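Local coordinates for protein putative Zn-dependent Alcohol Dehydrogenase (Rhodobacter sphaeroides, PDB 3IV6) that binds S-adenosylmethionine in a Rossmann-like domain and, despite its name as a putative zinc-dependent alcohol dehydrogenase, is probably an S-adenosylmethionine-dependent methyltransferase, at residues A[131-136]-A[232-237]; A[166-171]-A[186-191]; A[17-22]-A[83-88]. All blocks are in the same frame, centred on the assembly; numbering follows the deposited sequence.

Contact 1. Residues A[131-136]-A[232-237]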
loop_
_atom_site.group_PDB
_atom_site.type_symbol
_atom_site.label_atom_id
_atom_site.label_comp_id
_atom_site.label_asym_id
_atom_site.label_seq_id
_atom_site.Cartn_x
_atom_site.Cartn_y
_atom_site.Cartn_z
ATOM N N ALA A 131 -6.103 8.685 -1.524
ATOM C CA ALA A 131 -5.981 7.651 -0.508
ATOM C C ALA A 131 -5.846 8.237 0.899
ATOM O O ALA A 131 -6.595 7.858 1.793
ATOM C CB ALA A 131 -4.814 6.724 -0.812
ATOM N N CYS A 132 -4.908 9.160 1.089
ATOM C CA CYS A 132 -4.657 9.729 2.421
ATOM C C CYS A 132 -5.902 10.359 2.993
ATOM O O CYS A 132 -6.246 10.085 4.121
ATOM C CB CYS A 132 -3.461 10.704 2.413
ATOM S SG CYS A 132 -1.914 9.779 2.046
ATOM N N LEU A 133 -6.590 11.176 2.198
ATOM C CA LEU A 133 -7.950 11.642 2.512
ATOM C C LEU A 133 -8.896 10.498 2.977
ATOM O O LEU A 133 -9.558 10.612 3.997
ATOM C CB LEU A 133 -8.543 12.392 1.313
ATOM C CG LEU A 133 -9.713 13.357 1.549
ATOM C CD1 LEU A 133 -9.495 14.246 2.775
ATOM C CD2 LEU A 133 -9.933 14.215 0.331
ATOM N N GLY A 134 -8.936 9.397 2.237
ATOM C CA GLY A 134 -9.704 8.256 2.651
ATOM C C GLY A 134 -9.305 7.709 4.017
ATOM O O GLY A 134 -10.151 7.306 4.807
HETATM N N MSE A 135 -8.017 7.646 4.305
HETATM C CA MSE A 135 -7.590 7.091 5.576
HETATM C C MSE A 135 -8.038 8.022 6.722
HETATM O O MSE A 135 -8.507 7.582 7.792
HETATM C CB MSE A 135 -6.081 6.916 5.591
HETATM C CG MSE A 135 -5.523 5.959 4.567
HETATM SE SE MSE A 135 -3.556 6.050 4.369
HETATM C CE MSE A 135 -3.389 5.280 2.583
ATOM N N LEU A 136 -7.883 9.312 6.475
ATOM C CA LEU A 136 -8.284 10.346 7.405
ATOM C C LEU A 136 -9.794 10.336 7.622
ATOM O O LEU A 136 -10.300 10.515 8.732
ATOM C CB LEU A 136 -7.830 11.693 6.845
ATOM C CG LEU A 136 -6.354 11.955 7.147
ATOM C CD1 LEU A 136 -5.908 13.255 6.549
ATOM C CD2 LEU A 136 -6.169 11.930 8.644
ATOM N N ASN A 232 -5.767 18.322 2.602
ATOM C CA ASN A 232 -6.146 19.223 3.677
ATOM C C ASN A 232 -7.445 19.938 3.375
ATOM O O ASN A 232 -7.854 20.886 4.066
ATOM C CB ASN A 232 -5.020 20.197 3.957
ATOM C CG ASN A 232 -3.850 19.515 4.583
ATOM O OD1 ASN A 232 -3.740 19.451 5.813
ATOM N ND2 ASN A 232 -2.993 18.931 3.742
ATOM N N ALA A 233 -8.103 19.436 2.342
ATOM C CA ALA A 233 -9.321 20.041 1.852
ATOM C C ALA A 233 -10.400 19.967 2.918
ATOM O O ALA A 233 -11.353 20.751 2.889
ATOM C CB ALA A 233 -9.783 19.367 0.555
ATOM N N ARG A 234 -10.267 19.037 3.861
ATOM C CA ARG A 234 -11.314 18.886 4.865
ATOM C C ARG A 234 -10.781 19.007 6.291
ATOM O O ARG A 234 -11.203 18.287 7.184
ATOM C CB ARG A 234 -12.148 17.611 4.628
ATOM C CG ARG A 234 -12.704 17.505 3.177
ATOM C CD ARG A 234 -14.017 16.700 3.032
ATOM N NE ARG A 234 -13.841 15.282 2.668
ATOM C CZ ARG A 234 -14.121 14.749 1.470
ATOM N NH1 ARG A 234 -14.583 15.504 0.476
ATOM N NH2 ARG A 234 -13.938 13.446 1.262
ATOM N N GLY A 235 -9.878 19.957 6.510
ATOM C CA GLY A 235 -9.287 20.133 7.823
ATOM C C GLY A 235 -7.801 19.932 7.697
ATOM O O GLY A 235 -7.346 19.263 6.774
ATOM N N TYR A 236 -7.025 20.508 8.599
ATOM C CA TYR A 236 -5.589 20.451 8.415
ATOM C C TYR A 236 -4.936 19.265 9.107
ATOM O O TYR A 236 -5.272 18.908 10.252
ATOM C CB TYR A 236 -4.950 21.768 8.824
ATOM C CG TYR A 236 -5.195 22.892 7.830
ATOM C CD1 TYR A 236 -4.630 22.852 6.557
ATOM C CD2 TYR A 236 -5.978 23.995 8.162
ATOM C CE1 TYR A 236 -4.846 23.873 5.635
ATOM C CE2 TYR A 236 -6.199 25.018 7.255
ATOM C CZ TYR A 236 -5.630 24.955 5.985
ATOM O OH TYR A 236 -5.832 25.969 5.056
ATOM N N VAL A 237 -3.993 18.669 8.382
ATOM C CA VAL A 237 -3.314 17.431 8.762
ATOM C C VAL A 237 -2.042 17.676 9.552
ATOM O O VAL A 237 -1.344 18.661 9.340
ATOM C CB VAL A 237 -2.956 16.677 7.479
ATOM C CG1 VAL A 237 -1.932 15.594 7.721
ATOM C CG2 VAL A 237 -4.224 16.157 6.801
#

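Contact 2. Residues A[166-171]-A[186-191]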
loop_
_atom_site.group_PDB
_atom_site.type_symbol
_atom_site.label_atom_id
_atom_site.label_comp_id
_atom_site.label_asym_id
_atom_site.label_seq_id
_atom_site.Cartn_x
_atom_site.Cartn_y
_atom_site.Cartn_z
ATOM N N SER A 166 17.990 1.632 -24.505
ATOM C CA SER A 166 16.970 1.451 -25.517
ATOM C C SER A 166 16.435 2.818 -25.995
ATOM O O SER A 166 15.772 2.942 -27.026
ATOM C CB SER A 166 15.849 0.598 -24.927
ATOM O OG SER A 166 15.055 0.028 -25.942
ATOM N N GLY A 167 16.744 3.853 -25.229
ATOM C CA GLY A 167 16.241 5.181 -25.496
ATOM C C GLY A 167 14.733 5.296 -25.389
ATOM O O GLY A 167 14.137 6.223 -25.930
ATOM N N THR A 168 14.111 4.360 -24.686
ATOM C CA THR A 168 12.663 4.399 -24.496
ATOM C C THR A 168 12.274 5.001 -23.165
ATOM O O THR A 168 11.084 5.119 -22.877
ATOM C CB THR A 168 11.990 2.983 -24.579
ATOM O OG1 THR A 168 12.871 1.962 -24.056
ATOM C CG2 THR A 168 11.574 2.665 -26.024
ATOM N N LEU A 169 13.272 5.368 -22.356
ATOM C CA LEU A 169 13.053 5.665 -20.945
ATOM C C LEU A 169 11.968 6.705 -20.728
ATOM O O LEU A 169 11.085 6.517 -19.878
ATOM C CB LEU A 169 14.335 6.132 -20.290
ATOM C CG LEU A 169 14.149 6.407 -18.802
ATOM C CD1 LEU A 169 13.690 5.133 -18.111
ATOM C CD2 LEU A 169 15.403 6.951 -18.194
ATOM N N ALA A 170 12.019 7.795 -21.491
ATOM C CA ALA A 170 10.995 8.839 -21.388
ATOM C C ALA A 170 9.569 8.358 -21.676
ATOM O O ALA A 170 8.610 8.967 -21.233
ATOM C CB ALA A 170 11.347 10.016 -22.266
ATOM N N LYS A 171 9.436 7.266 -22.413
ATOM C CA LYS A 171 8.122 6.737 -22.785
ATOM C C LYS A 171 7.329 6.137 -21.603
ATOM O O LYS A 171 6.099 6.095 -21.634
ATOM C CB LYS A 171 8.276 5.723 -23.937
ATOM C CG LYS A 171 7.008 5.010 -24.362
ATOM C CD LYS A 171 7.326 3.958 -25.407
ATOM C CE LYS A 171 6.235 2.934 -25.520
ATOM N NZ LYS A 171 4.984 3.673 -25.669
ATOM N N GLY A 186 7.312 -1.967 -22.109
ATOM C CA GLY A 186 7.273 -3.182 -22.901
ATOM C C GLY A 186 8.450 -4.096 -22.620
ATOM O O GLY A 186 8.569 -4.653 -21.528
ATOM N N ASP A 187 9.324 -4.249 -23.610
ATOM C CA ASP A 187 10.309 -5.324 -23.602
ATOM C C ASP A 187 11.343 -5.116 -22.501
ATOM O O ASP A 187 11.986 -6.065 -22.053
ATOM C CB ASP A 187 11.001 -5.426 -24.963
ATOM C CG ASP A 187 12.078 -6.491 -24.990
ATOM O OD1 ASP A 187 11.736 -7.688 -24.888
ATOM O OD2 ASP A 187 13.268 -6.133 -25.113
ATOM N N VAL A 188 11.500 -3.868 -22.071
ATOM C CA VAL A 188 12.449 -3.534 -21.016
ATOM C C VAL A 188 12.021 -4.131 -19.680
ATOM O O VAL A 188 12.857 -4.547 -18.878
ATOM C CB VAL A 188 12.607 -2.011 -20.860
ATOM C CG1 VAL A 188 13.614 -1.691 -19.766
ATOM C CG2 VAL A 188 13.027 -1.383 -22.180
ATOM N N LEU A 189 10.713 -4.171 -19.447
ATOM C CA LEU A 189 10.171 -4.731 -18.215
ATOM C C LEU A 189 10.677 -6.151 -17.986
ATOM O O LEU A 189 11.256 -6.452 -16.941
ATOM C CB LEU A 189 8.641 -4.717 -18.248
ATOM C CG LEU A 189 7.931 -4.999 -16.922
ATOM C CD1 LEU A 189 8.421 -4.050 -15.838
ATOM C CD2 LEU A 189 6.423 -4.897 -17.087
ATOM N N ASP A 190 10.456 -7.019 -18.968
ATOM C CA ASP A 190 10.911 -8.402 -18.884
ATOM C C ASP A 190 12.360 -8.477 -18.413
ATOM O O ASP A 190 12.704 -9.300 -17.565
ATOM C CB ASP A 190 10.762 -9.096 -20.239
ATOM C CG ASP A 190 9.347 -9.026 -20.777
ATOM O OD1 ASP A 190 8.687 -7.983 -20.584
ATOM O OD2 ASP A 190 8.894 -10.012 -21.394
ATOM N N ARG A 191 13.204 -7.615 -18.969
ATOM C CA ARG A 191 14.643 -7.700 -18.749
ATOM C C ARG A 191 15.012 -7.249 -17.340
ATOM O O ARG A 191 16.063 -7.620 -16.815
ATOM C CB ARG A 191 15.394 -6.860 -19.784
ATOM C CG ARG A 191 16.883 -7.153 -19.859
ATOM C CD ARG A 191 17.411 -6.976 -21.274
ATOM N NE ARG A 191 18.440 -5.944 -21.348
ATOM C CZ ARG A 191 18.286 -4.777 -21.966
ATOM N NH1 ARG A 191 17.140 -4.489 -22.568
ATOM N NH2 ARG A 191 19.278 -3.897 -21.982
#

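Contact 3. Residues A[17-22]-A[83-88]. With SAM (S-adenosylmethionine), chain E.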
loop_
_atom_site.group_PDB
_atom_site.type_symbol
_atom_site.label_atom_id
_atom_site.label_comp_id
_atom_site.label_asym_id
_atom_site.label_seq_id
_atom_site.Cartn_x
_atom_site.Cartn_y
_atom_site.Cartn_z
ATOM N N ILE A 17 -2.441 -12.574 -7.826
ATOM C CA ILE A 17 -1.493 -12.910 -6.773
ATOM C C ILE A 17 -2.125 -13.679 -5.625
ATOM O O ILE A 17 -1.711 -14.801 -5.311
ATOM C CB ILE A 17 -0.777 -11.663 -6.219
ATOM C CG1 ILE A 17 0.096 -10.996 -7.294
ATOM C CG2 ILE A 17 0.057 -12.014 -5.017
ATOM C CD1 ILE A 17 0.977 -11.940 -8.064
ATOM N N GLY A 18 -3.141 -13.104 -5.002
ATOM C CA GLY A 18 -3.753 -13.764 -3.863
ATOM C C GLY A 18 -2.733 -14.144 -2.809
ATOM O O GLY A 18 -1.666 -13.559 -2.703
ATOM N N ASN A 19 -3.070 -15.144 -2.016
ATOM C CA ASN A 19 -2.194 -15.593 -0.961
ATOM C C ASN A 19 -0.718 -15.835 -1.331
ATOM O O ASN A 19 0.119 -15.986 -0.462
ATOM C CB ASN A 19 -2.803 -16.806 -0.231
ATOM C CG ASN A 19 -2.986 -18.043 -1.123
ATOM O OD1 ASN A 19 -2.401 -18.154 -2.209
ATOM N ND2 ASN A 19 -3.787 -18.995 -0.638
ATOM N N GLN A 20 -0.381 -15.875 -2.606
ATOM C CA GLN A 20 1.019 -16.056 -2.979
ATOM C C GLN A 20 1.887 -14.952 -2.389
ATOM O O GLN A 20 3.064 -15.161 -2.084
ATOM C CB GLN A 20 1.184 -16.064 -4.496
ATOM C CG GLN A 20 0.599 -17.260 -5.183
ATOM C CD GLN A 20 0.785 -17.186 -6.670
ATOM O OE1 GLN A 20 1.851 -17.507 -7.194
ATOM N NE2 GLN A 20 -0.251 -16.747 -7.366
ATOM N N PHE A 21 1.303 -13.775 -2.225
ATOM C CA PHE A 21 2.066 -12.659 -1.718
ATOM C C PHE A 21 2.726 -12.905 -0.358
ATOM O O PHE A 21 3.873 -12.509 -0.126
ATOM C CB PHE A 21 1.248 -11.386 -1.660
ATOM C CG PHE A 21 2.090 -10.194 -1.360
ATOM C CD1 PHE A 21 2.739 -9.526 -2.385
ATOM C CD2 PHE A 21 2.308 -9.789 -0.044
ATOM C CE1 PHE A 21 3.549 -8.446 -2.131
ATOM C CE2 PHE A 21 3.139 -8.711 0.237
ATOM C CZ PHE A 21 3.756 -8.032 -0.806
ATOM N N TRP A 22 2.019 -13.561 0.545
ATOM C CA TRP A 22 2.605 -13.818 1.848
ATOM C C TRP A 22 3.070 -15.264 2.061
ATOM O O TRP A 22 3.513 -15.622 3.159
ATOM C CB TRP A 22 1.594 -13.454 2.917
ATOM C CG TRP A 22 0.374 -14.397 3.013
ATOM C CD1 TRP A 22 0.345 -15.690 3.496
ATOM C CD2 TRP A 22 -0.971 -14.081 2.680
ATOM N NE1 TRP A 22 -0.936 -16.187 3.467
ATOM C CE2 TRP A 22 -1.763 -15.209 2.973
ATOM C CE3 TRP A 22 -1.585 -12.949 2.160
ATOM C CZ2 TRP A 22 -3.118 -15.234 2.758
ATOM C CZ3 TRP A 22 -2.927 -12.974 1.961
ATOM C CH2 TRP A 22 -3.684 -14.103 2.250
ATOM N N LEU A 83 -7.647 -14.286 2.220
ATOM C CA LEU A 83 -7.401 -13.806 3.573
ATOM C C LEU A 83 -8.453 -14.403 4.509
ATOM O O LEU A 83 -8.114 -14.945 5.564
ATOM C CB LEU A 83 -7.390 -12.274 3.640
ATOM C CG LEU A 83 -7.240 -11.826 5.100
ATOM C CD1 LEU A 83 -5.887 -12.223 5.696
ATOM C CD2 LEU A 83 -7.554 -10.369 5.323
ATOM N N ALA A 84 -9.724 -14.313 4.117
ATOM C CA ALA A 84 -10.823 -14.903 4.880
ATOM C C ALA A 84 -10.649 -16.405 5.033
ATOM O O ALA A 84 -11.111 -17.000 5.998
ATOM C CB ALA A 84 -12.144 -14.617 4.223
ATOM N N GLU A 85 -9.994 -17.029 4.071
ATOM C CA GLU A 85 -9.689 -18.447 4.210
ATOM C C GLU A 85 -8.627 -18.724 5.302
ATOM O O GLU A 85 -8.837 -19.554 6.189
ATOM C CB GLU A 85 -9.285 -19.022 2.855
ATOM C CG GLU A 85 -8.736 -20.432 2.894
ATOM C CD GLU A 85 -8.249 -20.876 1.527
ATOM O OE1 GLU A 85 -7.022 -20.753 1.256
ATOM O OE2 GLU A 85 -9.106 -21.331 0.728
ATOM N N ALA A 86 -7.505 -18.011 5.228
ATOM C CA ALA A 86 -6.442 -18.099 6.212
ATOM C C ALA A 86 -6.880 -17.727 7.635
ATOM O O ALA A 86 -6.214 -18.090 8.607
ATOM C CB ALA A 86 -5.282 -17.232 5.778
ATOM N N LEU A 87 -7.989 -17.009 7.768
ATOM C CA LEU A 87 -8.481 -16.595 9.088
ATOM C C LEU A 87 -9.901 -17.070 9.354
ATOM O O LEU A 87 -10.716 -16.316 9.883
ATOM C CB LEU A 87 -8.462 -15.069 9.183
ATOM C CG LEU A 87 -7.099 -14.400 9.014
ATOM C CD1 LEU A 87 -7.249 -12.907 8.858
ATOM C CD2 LEU A 87 -6.206 -14.729 10.209
ATOM N N ALA A 88 -10.211 -18.304 8.976
ATOM C CA ALA A 88 -11.605 -18.722 8.965
ATOM C C ALA A 88 -12.109 -18.941 10.395
ATOM O O ALA A 88 -13.309 -18.846 10.689
ATOM C CB ALA A 88 -11.782 -19.970 8.095
HETATM N N SAM E . 1.349 -5.850 0.034
HETATM C CA SAM E . 2.444 -5.231 0.757
HETATM C C SAM E . 2.393 -5.579 2.230
HETATM O O SAM E . 1.508 -6.284 2.734
HETATM O OXT SAM E . 3.296 -5.141 2.904
HETATM C CB SAM E . 2.492 -3.727 0.514
HETATM C CG SAM E . 1.594 -3.209 -0.618
HETATM S SD SAM E . -0.167 -2.957 -0.227
HETATM C CE SAM E . -0.328 -3.614 1.457
HETATM C "C5'" SAM E . -1.017 -4.126 -1.346
HETATM C "C4'" SAM E . -2.399 -4.633 -0.947
HETATM O "O4'" SAM E . -3.316 -3.553 -0.928
HETATM C "C3'" SAM E . -2.972 -5.627 -1.941
HETATM O "O3'" SAM E . -3.698 -6.574 -1.192
HETATM C "C2'" SAM E . -3.967 -4.829 -2.758
HETATM O "O2'" SAM E . -5.082 -5.609 -3.136
HETATM C "C1'" SAM E . -4.406 -3.736 -1.801
HETATM N N9 SAM E . -4.679 -2.476 -2.505
HETATM C C8 SAM E . -3.878 -1.883 -3.446
HETATM N N7 SAM E . -4.483 -0.746 -3.882
HETATM C C5 SAM E . -5.671 -0.591 -3.233
HETATM C C6 SAM E . -6.674 0.395 -3.299
HETATM N N6 SAM E . -6.600 1.447 -4.119
HETATM N N1 SAM E . -7.784 0.248 -2.505
HETATM C C2 SAM E . -7.893 -0.864 -1.680
HETATM N N3 SAM E . -6.914 -1.824 -1.594
HETATM C C4 SAM E . -5.810 -1.691 -2.367
HETATM O O HOH W 1 -5.340 -18.631 2.023
#

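Contact 1. Residues A[131-136]-A[232-237]
Leu136 and Val237 meet through methyl groups, with Leu136 CD1 lying 3.4 Å from Val237 CG2 and the two side chains crossing obliquely. The CB of Leu136 points toward the loop, and with CG beside the backbone N and anti to the carbonyl carbon (chi1 -81°), CD1 is the methyl that meets Val237. In Val237, CG2 lies beside the backbone N, anti to the carbonyl carbon, while CG1 is anti to the backbone N. Branched aliphatic residues suit both places: each offers a methyl to its neighbour and brings no polar atom into the buried end of the contact, on the Leu136 side.

One helical turn earlier, Leu133 meets the loop differently. Its side chain stands at about a right angle to that of Arg234, and CD2 comes up to one face of the guanidinium, 4.2 Å from Arg234 NH2 and displaced toward the rim of the flat group. A guanidinium face can rest on a methyl while its N-H groups point outward in the plane. This arginine is exposed and poorly ordered, so this part is less certain.

Val237 N donates to Asn232 OD1 at 2.7 Å, almost along the C=O axis, and Asn232 ND2 bonds to the carbonyls of Leu226 and His228. Between the bonded ends, Gly235 adopts a positive phi of 120° that would press a CB against the preceding carbonyl.

The sheet has the strand order 3-2-1-4-5-7-6 of class I methyltransferases, with 251-258 alone antiparallel to the rest, consistent with such a function. Helix 125-139 is the crossover helix between parallel strands 113-117 and 143-149 and packs Met135 against both; Leu133 and Leu136 reach Arg258 of strand 251-258, and the loop 232-237 leads into 237-244, the outermost strand beside it.

Contact 2. Residues A[166-171]-A[186-191]
Thr168 and Val188 make the closer of two van der Waals contacts here, Thr168 OG1 lying 3.8 Å from Val188 CG2 as the side chains slide past each other in opposite directions. The same methyl also faces Ser166, whose CB is 4.4 Å away. Val188 can serve both because its CG1 stands opposite the backbone N (chi1 -179°), leaving CG2 on the N side of the residue, turned to the other segment. A buried valine fits this position: it is compact, and it also touches the side chain of Tyr162. Ser166 and Thr168 suit the more exposed rim, being small side chains whose hydroxyl can lie near a methyl without needing a bond to it.

Backbone hydrogen bonds shape each segment separately. Gly167, with a phi of 64°, closes helix 154-164 in a Schellman motif, a backbone turn that glycine adopts with little cost. Lys171 N then bonds to Thr168 O at 2.7 Å as the chain enters the short helix 169-172. On the other side Gly186, again at positive phi, precedes helix 187-192, and Leu189 N bonds to Gly186 O at 3.0 Å.

Charged groups act around the contact, not across it. Lys171 NZ forms a salt bridge with Glu184, just before Gly186, and Arg191 makes a cation-pi contact with Tyr162 of helix 154-164.

With only 75 Å² buried, the chemistry is that of weak, non-directional packing: one methyl set against two neighbouring hydroxyl-bearing residues, with the directional interactions lying beside it.

Contact 3. Residues A[17-22]-A[83-88]
Trp22 packs the far end of its indole against helix 77-86, CH2 lying 4.0 Å from Leu83 CA and CZ2 4.2 Å from Ala86 CB. This is the close-packed half. The broad hydrocarbon end of the indole suits it because it can span two positions one turn apart, Leu83 and the small Ala86. With chi1 at 70°, CG sits between the backbone N and the carbonyl carbon, and the ring folds back so that Asn19 CA sits over one face, 3.7 Å above the plane and offset toward the rim.

The outer half is held through solvent. Asn19 ND2 and Glu85 OE1 are 4.1 Å apart, too far to bond directly, and a water joins them: ND2 donates to it at 3.1 Å, and it donates to OE1 at 2.8 Å. Glu85, extended and exposed, can reach out to this water.

Phe21 points another way, into the cofactor pocket, where its CZ lies 3.4 Å from the amino N of S-adenosylmethionine; its ring also meets that of His196. A serine here would probably leave the cofactor's amino N without its aromatic neighbour and open a gap beside His196.

Segment 17-22 thus bridges the cofactor and helix 77-86, to which Asn19 N also bonds through Asp82, while Arg57 of the neighbouring helix 57-65 touches Trp22, Leu83 and Ala86.

In the fold
From the N terminus, contact 3 comes first: 17-22 meets 83-88, closing a loop of 60 residues that holds strands 48-52 and 69-74 and ties the N-terminal segment with helix 20-23 to helix 77-86 of the Rossmann-like core. Contact 1 opens only after that loop has closed. Its 95-residue loop joins helix 125-139 to the approach to strand 237-244, at the other end of the sheet from 93-96, and encloses the short loop of contact 2, which links two small helices in the insertion between strands 143-149 and 237-244. Contacts 1 and 3 lie on opposite sides of the chain's centre, with centres 30 Å apart; none of the three touches another.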